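Local atomic coordinates of 2-polyprenyl-6-methoxyphenol hydroxylase-like FAD-dependent oxidoreductase (Streptomyces sp. NRRL 11266, PDB entry 6UI5), a protein that binds flavin-adenine dinucleotide in a Rossmann-type domain and is probably a flavin-dependent oxidoreductase. Residues A[119-124]-A[158-163]; A[3-8]-A[148-153]; A[114-119]-A[135-140]. All blocks are in the same frame, centred on the assembly; numbering follows the deposited sequence.

In the fold
Starting from the N terminus, strand 5-8 comes first, and interaction 2 closes the longest loop when segment 148-153 returns to lie parallel beside it in the Rossmann-type sheet. Interaction 3 is nested inside that loop: it brings 114-119, at the edge of the parallel sheet, against 135-140 of the small antiparallel sheet. Interaction 1 crosses both, starting at 119-124 between the two halves of interaction 3 and ending at 158-163, just after strand 150-153. Interactions 1 and 3 share Thr-119 and neighbouring strands of the antiparallel sheet, while Leu-121 and Val-161 pack on Val-8. Together they tie the two sheets and helix 160-164 around the adenine of FAD.

Interaction 1. Residues A[119-124]-A[158-163]. With FAD (flavin-adenine dinucleotide), chain C.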
loop_
_atom_site.group_PDB
_atom_site.type_symbol
_atom_site.label_atom_id
_atom_site.label_comp_id
_atom_site.label_asym_id
_atom_site.label_seq_id
_atom_site.Cartn_x
_atom_site.Cartn_y
_atom_site.Cartn_z
ATOM N N THR A 119 3.934 -40.724 19.116
ATOM C CA THR A 119 2.629 -40.750 19.765
ATOM C C THR A 119 1.678 -39.831 19.002
ATOM O O THR A 119 2.019 -38.680 18.717
ATOM C CB THR A 119 2.738 -40.343 21.243
ATOM O OG1 THR A 119 3.736 -41.147 21.900
ATOM C CG2 THR A 119 1.423 -40.565 21.937
ATOM N N ARG A 120 0.511 -40.348 18.624
ATOM C CA ARG A 120 -0.449 -39.582 17.843
ATOM C C ARG A 120 -1.692 -39.285 18.663
ATOM O O ARG A 120 -2.212 -40.158 19.364
ATOM C CB ARG A 120 -0.867 -40.311 16.565
ATOM C CG ARG A 120 -2.086 -39.668 15.904
ATOM C CD ARG A 120 -2.671 -40.489 14.760
ATOM N NE ARG A 120 -1.713 -40.644 13.672
ATOM C CZ ARG A 120 -1.405 -39.680 12.810
ATOM N NH1 ARG A 120 -0.517 -39.918 11.853
ATOM N NH2 ARG A 120 -1.982 -38.483 12.909
ATOM N N LEU A 121 -2.174 -38.058 18.549
ATOM C CA LEU A 121 -3.471 -37.687 19.086
ATOM C C LEU A 121 -4.531 -37.979 18.032
ATOM O O LEU A 121 -4.518 -37.387 16.943
ATOM C CB LEU A 121 -3.479 -36.212 19.490
ATOM C CG LEU A 121 -4.732 -35.750 20.201
ATOM C CD1 LEU A 121 -4.293 -34.771 21.219
ATOM C CD2 LEU A 121 -5.673 -35.079 19.230
ATOM N N THR A 122 -5.450 -38.888 18.352
ATOM C CA THR A 122 -6.509 -39.244 17.421
ATOM C C THR A 122 -7.815 -38.509 17.676
ATOM O O THR A 122 -8.649 -38.435 16.768
ATOM C CB THR A 122 -6.757 -40.741 17.482
ATOM O OG1 THR A 122 -7.322 -41.067 18.761
ATOM C CG2 THR A 122 -5.439 -41.449 17.345
ATOM N N GLY A 123 -8.018 -37.972 18.874
ATOM C CA GLY A 123 -9.213 -37.191 19.135
ATOM C C GLY A 123 -9.267 -36.719 20.572
ATOM O O GLY A 123 -8.346 -36.950 21.370
ATOM N N PHE A 124 -10.389 -36.074 20.894
ATOM C CA PHE A 124 -10.616 -35.477 22.204
ATOM C C PHE A 124 -12.087 -35.105 22.327
ATOM O O PHE A 124 -12.763 -34.848 21.323
ATOM C CB PHE A 124 -9.749 -34.232 22.399
ATOM C CG PHE A 124 -10.154 -33.080 21.521
ATOM C CD1 PHE A 124 -9.795 -33.053 20.178
ATOM C CD2 PHE A 124 -10.898 -32.024 22.033
ATOM C CE1 PHE A 124 -10.170 -31.991 19.361
ATOM C CE2 PHE A 124 -11.269 -30.957 21.224
ATOM C CZ PHE A 124 -10.909 -30.944 19.887
ATOM N N GLU A 158 -2.147 -28.980 9.035
ATOM C CA GLU A 158 -3.282 -29.902 8.949
ATOM C C GLU A 158 -3.684 -30.394 10.338
ATOM O O GLU A 158 -3.759 -31.583 10.623
ATOM C CB GLU A 158 -2.963 -31.052 8.010
ATOM C CG GLU A 158 -3.463 -30.805 6.580
ATOM C CD GLU A 158 -2.504 -29.972 5.756
ATOM O OE1 GLU A 158 -1.318 -29.844 6.148
ATOM O OE2 GLU A 158 -2.948 -29.443 4.717
ATOM N N SER A 159 -3.976 -29.424 11.196
ATOM C CA SER A 159 -4.185 -29.687 12.613
ATOM C C SER A 159 -5.454 -30.501 12.828
ATOM O O SER A 159 -6.556 -30.036 12.524
ATOM C CB SER A 159 -4.265 -28.364 13.371
ATOM O OG SER A 159 -4.670 -28.560 14.717
ATOM N N ILE A 160 -5.304 -31.722 13.346
ATOM C CA ILE A 160 -6.472 -32.473 13.792
ATOM C C ILE A 160 -7.203 -31.700 14.887
ATOM O O ILE A 160 -8.440 -31.663 14.922
ATOM C CB ILE A 160 -6.067 -33.883 14.269
ATOM C CG1 ILE A 160 -5.694 -34.797 13.084
ATOM C CG2 ILE A 160 -7.189 -34.510 15.092
ATOM C CD1 ILE A 160 -4.210 -34.779 12.691
ATOM N N VAL A 161 -6.456 -31.071 15.801
ATOM C CA VAL A 161 -7.100 -30.371 16.915
ATOM C C VAL A 161 -8.019 -29.279 16.393
ATOM O O VAL A 161 -9.170 -29.144 16.825
ATOM C CB VAL A 161 -6.064 -29.794 17.897
ATOM C CG1 VAL A 161 -6.797 -29.053 19.014
ATOM C CG2 VAL A 161 -5.183 -30.889 18.506
ATOM N N ARG A 162 -7.531 -28.480 15.459
ATOM C CA ARG A 162 -8.384 -27.435 14.928
ATOM C C ARG A 162 -9.651 -28.012 14.298
ATOM O O ARG A 162 -10.775 -27.586 14.594
ATOM C CB ARG A 162 -7.605 -26.646 13.904
ATOM C CG ARG A 162 -8.523 -25.818 13.140
ATOM C CD ARG A 162 -7.776 -25.206 12.117
ATOM N NE ARG A 162 -7.316 -26.246 11.248
ATOM C CZ ARG A 162 -6.330 -25.973 10.425
ATOM N NH1 ARG A 162 -5.742 -24.776 10.555
ATOM N NH2 ARG A 162 -5.843 -26.847 9.553
ATOM N N LYS A 163 -9.475 -28.967 13.391
ATOM C CA LYS A 163 -10.611 -29.465 12.626
ATOM C C LYS A 163 -11.663 -30.095 13.534
ATOM O O LYS A 163 -12.853 -29.770 13.438
ATOM C CB LYS A 163 -10.116 -30.446 11.565
ATOM C CG LYS A 163 -9.157 -29.832 10.536
ATOM C CD LYS A 163 -8.510 -30.931 9.685
ATOM C CE LYS A 163 -7.410 -30.393 8.769
ATOM N NZ LYS A 163 -7.906 -29.348 7.838
HETATM P PA FAD C . 5.062 -27.640 12.452
HETATM O O1A FAD C . 6.474 -27.163 12.199
HETATM O O2A FAD C . 4.442 -28.035 11.121
HETATM O O5B FAD C . 5.027 -28.805 13.631
HETATM C C5B FAD C . 3.826 -29.516 13.888
HETATM C C4B FAD C . 4.197 -30.878 14.559
HETATM O O4B FAD C . 3.151 -31.550 14.974
HETATM C C3B FAD C . 4.883 -31.803 13.525
HETATM O O3B FAD C . 5.910 -32.449 14.141
HETATM C C2B FAD C . 3.776 -32.798 13.124
HETATM O O2B FAD C . 4.431 -33.987 12.519
HETATM C C1B FAD C . 3.234 -33.047 14.285
HETATM N N9A FAD C . 1.864 -33.523 14.267
HETATM C C8A FAD C . 0.894 -33.178 13.392
HETATM N N7A FAD C . -0.247 -33.790 13.775
HETATM C C5A FAD C . 0.019 -34.495 14.901
HETATM C C6A FAD C . -0.770 -35.297 15.717
HETATM N N6A FAD C . -2.145 -35.768 15.791
HETATM N N1A FAD C . -0.245 -35.899 16.789
HETATM C C2A FAD C . 1.058 -35.721 17.097
HETATM N N3A FAD C . 1.828 -34.921 16.304
HETATM C C4A FAD C . 1.315 -34.314 15.212
HETATM N N1 FAD C . 10.028 -20.692 8.678
HETATM C C2 FAD C . 10.955 -19.529 8.793
HETATM O O2 FAD C . 11.042 -18.900 9.796
HETATM N N3 FAD C . 11.792 -19.161 7.615
HETATM C C4 FAD C . 11.685 -19.945 6.383
HETATM O O4 FAD C . 12.337 -19.679 5.431
HETATM C C4X FAD C . 10.734 -21.113 6.303
HETATM N N5 FAD C . 10.671 -21.842 5.057
HETATM C C5X FAD C . 9.735 -22.988 4.942
HETATM C C6 FAD C . 9.678 -23.682 3.731
HETATM C C7 FAD C . 8.816 -24.764 3.596
HETATM C C7M FAD C . 8.969 -25.313 2.184
HETATM C C8 FAD C . 7.998 -25.179 4.658
HETATM C C8M FAD C . 7.083 -26.386 4.417
HETATM C C9 FAD C . 8.052 -24.482 5.879
HETATM C C9A FAD C . 8.918 -23.374 6.034
HETATM N N10 FAD C . 8.980 -22.604 7.335
HETATM C C10 FAD C . 9.909 -21.483 7.441
HETATM C "C1'" FAD C . 8.145 -23.053 8.468
HETATM C "C2'" FAD C . 7.154 -22.072 9.119
HETATM O "O2'" FAD C . 7.778 -21.226 10.012
HETATM C "C3'" FAD C . 6.154 -22.835 9.984
HETATM O "O3'" FAD C . 5.140 -21.938 10.311
HETATM C "C4'" FAD C . 6.699 -23.375 11.322
HETATM O "O4'" FAD C . 7.766 -24.270 11.191
HETATM C "C5'" FAD C . 5.511 -24.147 11.909
HETATM O "O5'" FAD C . 5.677 -24.361 13.283
HETATM P P FAD C . 4.584 -25.272 14.122
HETATM O O1P FAD C . 5.271 -25.868 15.328
HETATM O O2P FAD C . 3.306 -24.538 14.484
HETATM O O3P FAD C . 4.100 -26.436 13.052
#
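The flat end of Arg-120 meets Ile-160 at its edge: Ile-160 CD1 lies near the guanidinium plane, 4.3 Å from Arg-120 NH2. A bend at chi3 (-62°) turns the guanidinium this way, so that it and the isoleucine close in beside the adenine amino group, with Ile-160 CD1 3.9 Å from FAD N6A. Ser-159 CB lies over one face of the Arg-162 guanidinium, off its centre, with Lys-163 CE at the edge, all within segment 158-163. On the Phe-124 ring, CE1 comes to 3.9 Å from the carbonyl O of Val-161; Phe-124 CG occupies the crowded position between backbone N and carbonyl carbon. Between these groups, Leu-121 reaches out with CG anti to its backbone N (chi1 -174°), and its CD2 touches both Ile-160 CG2 and Val-161 CG2, the latter at 4.3 Å. The helix that presents these aliphatic branches is N-capped by Ser-159, whose OG accepts from Arg-162 N at 3.0 Å in a nearly straight bond; Asp-155 also bonds that hydroxyl. The strand's backbone reads the adenine edge through two weak hydrogen bonds: Leu-121 N to FAD N1A at 3.4 Å, and FAD N6A to Leu-121 O at 3.1 Å. Recognition of adenine by a strand's main chain, with an arginine and an isoleucine beside the amino group, marks this as the adenine end of the FAD pocket.

Interaction 2. Residues A[3-8]-A[148-153]. With FAD (flavin-adenine dinucleotide), chain C.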
loop_
_atom_site.group_PDB
_atom_site.type_symbol
_atom_site.label_atom_id
_atom_site.label_comp_id
_atom_site.label_asym_id
_atom_site.label_seq_id
_atom_site.Cartn_x
_atom_site.Cartn_y
_atom_site.Cartn_z
ATOM N N GLU A 3 -3.253 -33.564 36.870
ATOM C CA GLU A 3 -4.055 -32.799 35.926
ATOM C C GLU A 3 -3.154 -32.118 34.887
ATOM O O GLU A 3 -2.679 -31.023 35.118
ATOM C CB GLU A 3 -4.898 -31.764 36.675
ATOM C CG GLU A 3 -4.152 -30.953 37.768
ATOM C CD GLU A 3 -4.040 -31.672 39.112
ATOM O OE1 GLU A 3 -4.766 -31.281 40.048
ATOM O OE2 GLU A 3 -3.222 -32.604 39.246
ATOM N N PRO A 4 -2.898 -32.770 33.755
ATOM C CA PRO A 4 -1.908 -32.256 32.805
ATOM C C PRO A 4 -2.526 -31.315 31.779
ATOM O O PRO A 4 -3.744 -31.236 31.627
ATOM C CB PRO A 4 -1.394 -33.531 32.118
ATOM C CG PRO A 4 -2.596 -34.415 32.086
ATOM C CD PRO A 4 -3.377 -34.110 33.366
ATOM N N VAL A 5 -1.644 -30.601 31.078
ATOM C CA VAL A 5 -1.977 -29.849 29.871
ATOM C C VAL A 5 -1.324 -30.561 28.694
ATOM O O VAL A 5 -0.110 -30.811 28.715
ATOM C CB VAL A 5 -1.494 -28.388 29.954
ATOM C CG1 VAL A 5 -1.614 -27.720 28.589
ATOM C CG2 VAL A 5 -2.275 -27.608 31.006
ATOM N N VAL A 6 -2.116 -30.898 27.671
ATOM C CA VAL A 6 -1.604 -31.631 26.511
ATOM C C VAL A 6 -1.293 -30.662 25.380
ATOM O O VAL A 6 -2.156 -29.878 24.957
ATOM C CB VAL A 6 -2.581 -32.725 26.037
ATOM C CG1 VAL A 6 -1.907 -33.586 24.987
ATOM C CG2 VAL A 6 -2.997 -33.583 27.197
ATOM N N VAL A 7 -0.059 -30.733 24.889
ATOM C CA VAL A 7 0.426 -29.971 23.741
ATOM C C VAL A 7 0.714 -30.954 22.618
ATOM O O VAL A 7 1.533 -31.867 22.792
ATOM C CB VAL A 7 1.698 -29.199 24.105
ATOM C CG1 VAL A 7 2.248 -28.497 22.876
ATOM C CG2 VAL A 7 1.404 -28.236 25.252
ATOM N N VAL A 8 0.080 -30.761 21.464
ATOM C CA VAL A 8 0.176 -31.710 20.349
ATOM C C VAL A 8 1.076 -31.102 19.285
ATOM O O VAL A 8 0.694 -30.128 18.624
ATOM C CB VAL A 8 -1.196 -32.037 19.737
ATOM C CG1 VAL A 8 -1.118 -33.297 18.886
ATOM C CG2 VAL A 8 -2.254 -32.158 20.801
ATOM N N CYS A 148 -7.172 -34.506 30.731
ATOM C CA CYS A 148 -6.275 -33.359 30.854
ATOM C C CYS A 148 -7.060 -32.071 31.106
ATOM O O CYS A 148 -8.293 -32.037 31.067
ATOM C CB CYS A 148 -5.402 -33.205 29.606
ATOM S SG CYS A 148 -6.274 -32.501 28.221
ATOM N N ARG A 149 -6.314 -30.992 31.341
ATOM C CA ARG A 149 -6.843 -29.707 31.787
ATOM C C ARG A 149 -7.076 -28.735 30.644
ATOM O O ARG A 149 -8.142 -28.113 30.546
ATOM C CB ARG A 149 -5.873 -29.093 32.797
ATOM C CG ARG A 149 -6.394 -27.884 33.505
ATOM C CD ARG A 149 -5.826 -27.860 34.895
ATOM N NE ARG A 149 -6.243 -26.673 35.618
ATOM C CZ ARG A 149 -5.911 -26.445 36.878
ATOM N NH1 ARG A 149 -5.170 -27.338 37.527
ATOM N NH2 ARG A 149 -6.317 -25.338 37.485
ATOM N N TYR A 150 -6.082 -28.562 29.789
ATOM C CA TYR A 150 -6.238 -27.802 28.563
ATOM C C TYR A 150 -5.604 -28.610 27.444
ATOM O O TYR A 150 -4.657 -29.370 27.669
ATOM C CB TYR A 150 -5.590 -26.405 28.654
ATOM C CG TYR A 150 -6.272 -25.478 29.626
ATOM C CD1 TYR A 150 -7.447 -24.835 29.274
ATOM C CD2 TYR A 150 -5.738 -25.226 30.892
ATOM C CE1 TYR A 150 -8.086 -23.996 30.142
ATOM C CE2 TYR A 150 -6.380 -24.360 31.788
ATOM C CZ TYR A 150 -7.558 -23.756 31.398
ATOM O OH TYR A 150 -8.245 -22.907 32.236
ATOM N N LEU A 151 -6.131 -28.435 26.237
ATOM C CA LEU A 151 -5.592 -29.068 25.044
ATOM C C LEU A 151 -5.162 -27.973 24.080
ATOM O O LEU A 151 -5.991 -27.176 23.638
ATOM C CB LEU A 151 -6.625 -29.999 24.397
ATOM C CG LEU A 151 -6.314 -30.406 22.960
ATOM C CD1 LEU A 151 -5.021 -31.208 22.902
ATOM C CD2 LEU A 151 -7.476 -31.161 22.351
ATOM N N VAL A 152 -3.873 -27.932 23.754
ATOM C CA VAL A 152 -3.350 -26.968 22.790
ATOM C C VAL A 152 -2.881 -27.734 21.567
ATOM O O VAL A 152 -1.980 -28.578 21.655
ATOM C CB VAL A 152 -2.203 -26.117 23.363
ATOM C CG1 VAL A 152 -1.854 -25.037 22.375
ATOM C CG2 VAL A 152 -2.591 -25.520 24.712
ATOM N N GLY A 153 -3.507 -27.454 20.434
ATOM C CA GLY A 153 -3.051 -28.008 19.191
ATOM C C GLY A 153 -1.981 -27.152 18.562
ATOM O O GLY A 153 -2.283 -26.092 18.006
HETATM P PA FAD C . 5.062 -27.640 12.452
HETATM O O1A FAD C . 6.474 -27.163 12.199
HETATM O O2A FAD C . 4.442 -28.035 11.121
HETATM O O5B FAD C . 5.027 -28.805 13.631
HETATM C C5B FAD C . 3.826 -29.516 13.888
HETATM C C4B FAD C . 4.197 -30.878 14.559
HETATM O O4B FAD C . 3.151 -31.550 14.974
HETATM C C3B FAD C . 4.883 -31.803 13.525
HETATM O O3B FAD C . 5.910 -32.449 14.141
HETATM C C2B FAD C . 3.776 -32.798 13.124
HETATM O O2B FAD C . 4.431 -33.987 12.519
HETATM C C1B FAD C . 3.234 -33.047 14.285
HETATM N N9A FAD C . 1.864 -33.523 14.267
HETATM C C8A FAD C . 0.894 -33.178 13.392
HETATM N N7A FAD C . -0.247 -33.790 13.775
HETATM C C5A FAD C . 0.019 -34.495 14.901
HETATM C C6A FAD C . -0.770 -35.297 15.717
HETATM N N6A FAD C . -2.145 -35.768 15.791
HETATM N N1A FAD C . -0.245 -35.899 16.789
HETATM C C2A FAD C . 1.058 -35.721 17.097
HETATM N N3A FAD C . 1.828 -34.921 16.304
HETATM C C4A FAD C . 1.315 -34.314 15.212
HETATM N N1 FAD C . 10.028 -20.692 8.678
HETATM C C2 FAD C . 10.955 -19.529 8.793
HETATM O O2 FAD C . 11.042 -18.900 9.796
HETATM N N3 FAD C . 11.792 -19.161 7.615
HETATM C C4 FAD C . 11.685 -19.945 6.383
HETATM O O4 FAD C . 12.337 -19.679 5.431
HETATM C C4X FAD C . 10.734 -21.113 6.303
HETATM N N5 FAD C . 10.671 -21.842 5.057
HETATM C C5X FAD C . 9.735 -22.988 4.942
HETATM C C6 FAD C . 9.678 -23.682 3.731
HETATM C C7 FAD C . 8.816 -24.764 3.596
HETATM C C7M FAD C . 8.969 -25.313 2.184
HETATM C C8 FAD C . 7.998 -25.179 4.658
HETATM C C8M FAD C . 7.083 -26.386 4.417
HETATM C C9 FAD C . 8.052 -24.482 5.879
HETATM C C9A FAD C . 8.918 -23.374 6.034
HETATM N N10 FAD C . 8.980 -22.604 7.335
HETATM C C10 FAD C . 9.909 -21.483 7.441
HETATM C "C1'" FAD C . 8.145 -23.053 8.468
HETATM C "C2'" FAD C . 7.154 -22.072 9.119
HETATM O "O2'" FAD C . 7.778 -21.226 10.012
HETATM C "C3'" FAD C . 6.154 -22.835 9.984
HETATM O "O3'" FAD C . 5.140 -21.938 10.311
HETATM C "C4'" FAD C . 6.699 -23.375 11.322
HETATM O "O4'" FAD C . 7.766 -24.270 11.191
HETATM C "C5'" FAD C . 5.511 -24.147 11.909
HETATM O "O5'" FAD C . 5.677 -24.361 13.283
HETATM P P FAD C . 4.584 -25.272 14.122
HETATM O O1P FAD C . 5.271 -25.868 15.328
HETATM O O2P FAD C . 3.306 -24.538 14.484
HETATM O O3P FAD C . 4.100 -26.436 13.052
#
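Two adjacent strands of the parallel Rossmann-type sheet make this contact, 5-8 and 150-153; the axes of these short strands approach to 4.9 Å and run only 11° from parallel. A ladder of backbone bonds, each accepted nearly along the C=O axis, joins them. Val-6 sits at its middle: its N donates to Tyr-150 O at 3.0 Å and its O accepts from Val-152 N at 2.9 Å, the straightest bond of the set. Val-8 N then takes Val-152 O. Ahead of the strands, Arg-149 N bonds Pro-4 O at 2.6 Å, a short bond.

The side chains alternate across the sheet. Val-5, Val-7, Tyr-150 and Val-152 point to one face, where helices 12-22 and 295-316 pack; Val-5 crosses Tyr-150 obliquely, CG1 near Tyr-150 CB, and Val-5 CG2 comes to the edge of the tyrosine ring. Val-6, Val-8 and Leu-151 turn the other way, where Val-8 and Leu-151 touch strand 120-126. With strand 5-8 leading straight into a glycine-rich turn and helix 12-22, this is the arrangement of a dinucleotide-binding fold, and Val-8 is its last strand residue here. Its two methyls divide the work: CG2, anti to the carbonyl carbon, crosses Leu-151 obliquely with CD1 3.6 Å away, whereas Val-8 CG1, anti to the backbone N, reaches FAD N1A at 3.5 Å. Further back, Val-6 CG2 presses on Cys-148 CB at 3.4 Å, while Pro-4 CG touches the same Cys-148 CB.

Interaction 3. Residues A[114-119]-A[135-140]; sequences DLRWAT and VTLASD
The two backbones come closest where Thr-119 and Ser-139 lie nearest, 4.9 Å between their CA atoms, and they do so without strand pairing, since segment 114-119 is here turning out of one strand while 135-140 is leaving another. The turn passes through Ala-118, which has left-handed helical backbone angles (phi 55°, psi 37°).

Leu-137 carries the apolar part of the contact. Its CG lies anti to the carbonyl carbon, and CD2 lodges against two partners at once. Thr-119 CG2, anti to its own backbone N, crosses it obliquely and comes to 3.6 Å from Leu-137 CD2, with Leu-137 CB also close behind. Arg-116 passes at about a right angle, its NH1 3.8 Å from the same Leu-137 CD2. The hydroxyl of Thr-119 is turned the other way and donates to Trp-117 O at 3.0 Å, from above the carbonyl plane, a bond consistent with this rotamer, which turns the methyl to the leucine.

The arginine is held in place from its own strand. With the chain extended from CG to NE, Arg-116 grips Asp-114 side-on: NE at 3.0 Å and NH2 at 2.5 Å both reach Asp-114 OD2, a salt bridge whose second bond is very short. The acceptor lies within 5° of the guanidinium plane but is met from above the carboxylate plane. The carboxylate holds the guanidinium in its orientation and probably offsets its charge.

Beyond the leucine, Ser-139 OG stands 3.8 Å from Ala-118 O. Strand 114-116 is an edge strand of the parallel sheet, bonded to strand 28-31, while 133-138 is central in the antiparallel sheet; Thr-119 and Leu-137 both rest on Val-31, and helix 97-110 packs on Leu-115 and Trp-117.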
loop_
_atom_site.group_PDB
_atom_site.type_symbol
_atom_site.label_atom_id
_atom_site.label_comp_id
_atom_site.label_asym_id
_atom_site.label_seq_id
_atom_site.Cartn_x
_atom_site.Cartn_y
_atom_site.Cartn_z
ATOM N N ASP A 114 6.974 -34.106 29.911
ATOM C CA ASP A 114 6.910 -35.481 29.425
ATOM C C ASP A 114 6.781 -35.399 27.911
ATOM O O ASP A 114 5.690 -35.190 27.377
ATOM C CB ASP A 114 5.752 -36.236 30.058
ATOM C CG ASP A 114 5.685 -37.701 29.613
ATOM O OD1 ASP A 114 6.647 -38.208 28.984
ATOM O OD2 ASP A 114 4.664 -38.345 29.912
ATOM N N LEU A 115 7.900 -35.568 27.215
ATOM C CA LEU A 115 7.951 -35.496 25.757
ATOM C C LEU A 115 7.825 -36.908 25.165
ATOM O O LEU A 115 8.546 -37.824 25.580
ATOM C CB LEU A 115 9.263 -34.818 25.339
ATOM C CG LEU A 115 9.468 -34.308 23.910
ATOM C CD1 LEU A 115 10.754 -33.524 23.819
ATOM C CD2 LEU A 115 9.513 -35.466 22.899
ATOM N N ARG A 116 6.914 -37.077 24.191
ATOM C CA ARG A 116 6.562 -38.387 23.612
ATOM C C ARG A 116 6.664 -38.389 22.097
ATOM O O ARG A 116 5.676 -38.112 21.411
ATOM C CB ARG A 116 5.167 -38.807 23.995
ATOM C CG ARG A 116 4.851 -38.535 25.392
ATOM C CD ARG A 116 3.755 -39.422 25.865
ATOM N NE ARG A 116 3.617 -39.255 27.297
ATOM C CZ ARG A 116 2.497 -39.474 27.968
ATOM N NH1 ARG A 116 1.406 -39.870 27.336
ATOM N NH2 ARG A 116 2.473 -39.287 29.276
ATOM N N TRP A 117 7.820 -38.783 21.582
ATOM C CA TRP A 117 7.896 -39.119 20.174
ATOM C C TRP A 117 6.992 -40.334 19.864
ATOM O O TRP A 117 6.537 -41.054 20.762
ATOM C CB TRP A 117 9.356 -39.376 19.797
ATOM C CG TRP A 117 10.301 -38.285 20.251
ATOM C CD1 TRP A 117 11.180 -38.334 21.300
ATOM C CD2 TRP A 117 10.454 -36.988 19.667
ATOM N NE1 TRP A 117 11.874 -37.150 21.396
ATOM C CE2 TRP A 117 11.446 -36.307 20.406
ATOM C CE3 TRP A 117 9.850 -36.336 18.587
ATOM C CZ2 TRP A 117 11.838 -35.004 20.105
ATOM C CZ3 TRP A 117 10.245 -35.036 18.288
ATOM C CH2 TRP A 117 11.230 -34.389 19.042
ATOM N N ALA A 118 6.687 -40.518 18.573
ATOM C CA ALA A 118 5.922 -41.675 18.084
ATOM C C ALA A 118 4.580 -41.837 18.802
ATOM O O ALA A 118 4.125 -42.949 19.069
ATOM C CB ALA A 118 6.745 -42.970 18.188
ATOM N N THR A 119 3.934 -40.724 19.116
ATOM C CA THR A 119 2.629 -40.750 19.765
ATOM C C THR A 119 1.678 -39.831 19.002
ATOM O O THR A 119 2.019 -38.680 18.717
ATOM C CB THR A 119 2.738 -40.343 21.243
ATOM O OG1 THR A 119 3.736 -41.147 21.900
ATOM C CG2 THR A 119 1.423 -40.565 21.937
ATOM N N VAL A 135 -8.701 -36.852 26.203
ATOM C CA VAL A 135 -7.964 -36.929 24.953
ATOM C C VAL A 135 -7.644 -38.398 24.686
ATOM O O VAL A 135 -7.747 -39.245 25.576
ATOM C CB VAL A 135 -6.695 -36.055 25.029
ATOM C CG1 VAL A 135 -5.618 -36.737 25.837
ATOM C CG2 VAL A 135 -6.223 -35.665 23.676
ATOM N N THR A 136 -7.315 -38.720 23.436
ATOM C CA THR A 136 -6.910 -40.084 23.115
ATOM C C THR A 136 -5.627 -40.039 22.304
ATOM O O THR A 136 -5.523 -39.274 21.334
ATOM C CB THR A 136 -7.990 -40.868 22.353
ATOM O OG1 THR A 136 -7.847 -40.658 20.955
ATOM C CG2 THR A 136 -9.383 -40.454 22.780
ATOM N N LEU A 137 -4.660 -40.868 22.713
ATOM C CA LEU A 137 -3.321 -40.938 22.140
ATOM C C LEU A 137 -3.078 -42.347 21.624
ATOM O O LEU A 137 -3.407 -43.315 22.313
ATOM C CB LEU A 137 -2.252 -40.586 23.181
ATOM C CG LEU A 137 -2.031 -39.117 23.569
ATOM C CD1 LEU A 137 -3.180 -38.605 24.386
ATOM C CD2 LEU A 137 -0.762 -38.983 24.365
ATOM N N ALA A 138 -2.474 -42.460 20.435
ATOM C CA ALA A 138 -2.325 -43.732 19.712
ATOM C C ALA A 138 -0.847 -44.067 19.505
ATOM O O ALA A 138 -0.253 -43.721 18.479
ATOM C CB ALA A 138 -3.067 -43.694 18.354
ATOM N N SER A 139 -0.265 -44.768 20.475
ATOM C CA SER A 139 1.066 -45.336 20.349
ATOM C C SER A 139 0.972 -46.739 19.734
ATOM O O SER A 139 -0.117 -47.256 19.456
ATOM C CB SER A 139 1.751 -45.370 21.715
ATOM O OG SER A 139 3.150 -45.592 21.611
ATOM N N ASP A 140 2.137 -47.362 19.513
ATOM C CA ASP A 140 2.160 -48.754 19.077
ATOM C C ASP A 140 1.498 -49.654 20.104
ATOM O O ASP A 140 0.759 -50.579 19.745
ATOM C CB ASP A 140 3.595 -49.220 18.833
ATOM C CG ASP A 140 4.405 -48.229 18.028
ATOM O OD1 ASP A 140 4.114 -47.010 18.101
ATOM O OD2 ASP A 140 5.333 -48.680 17.319
#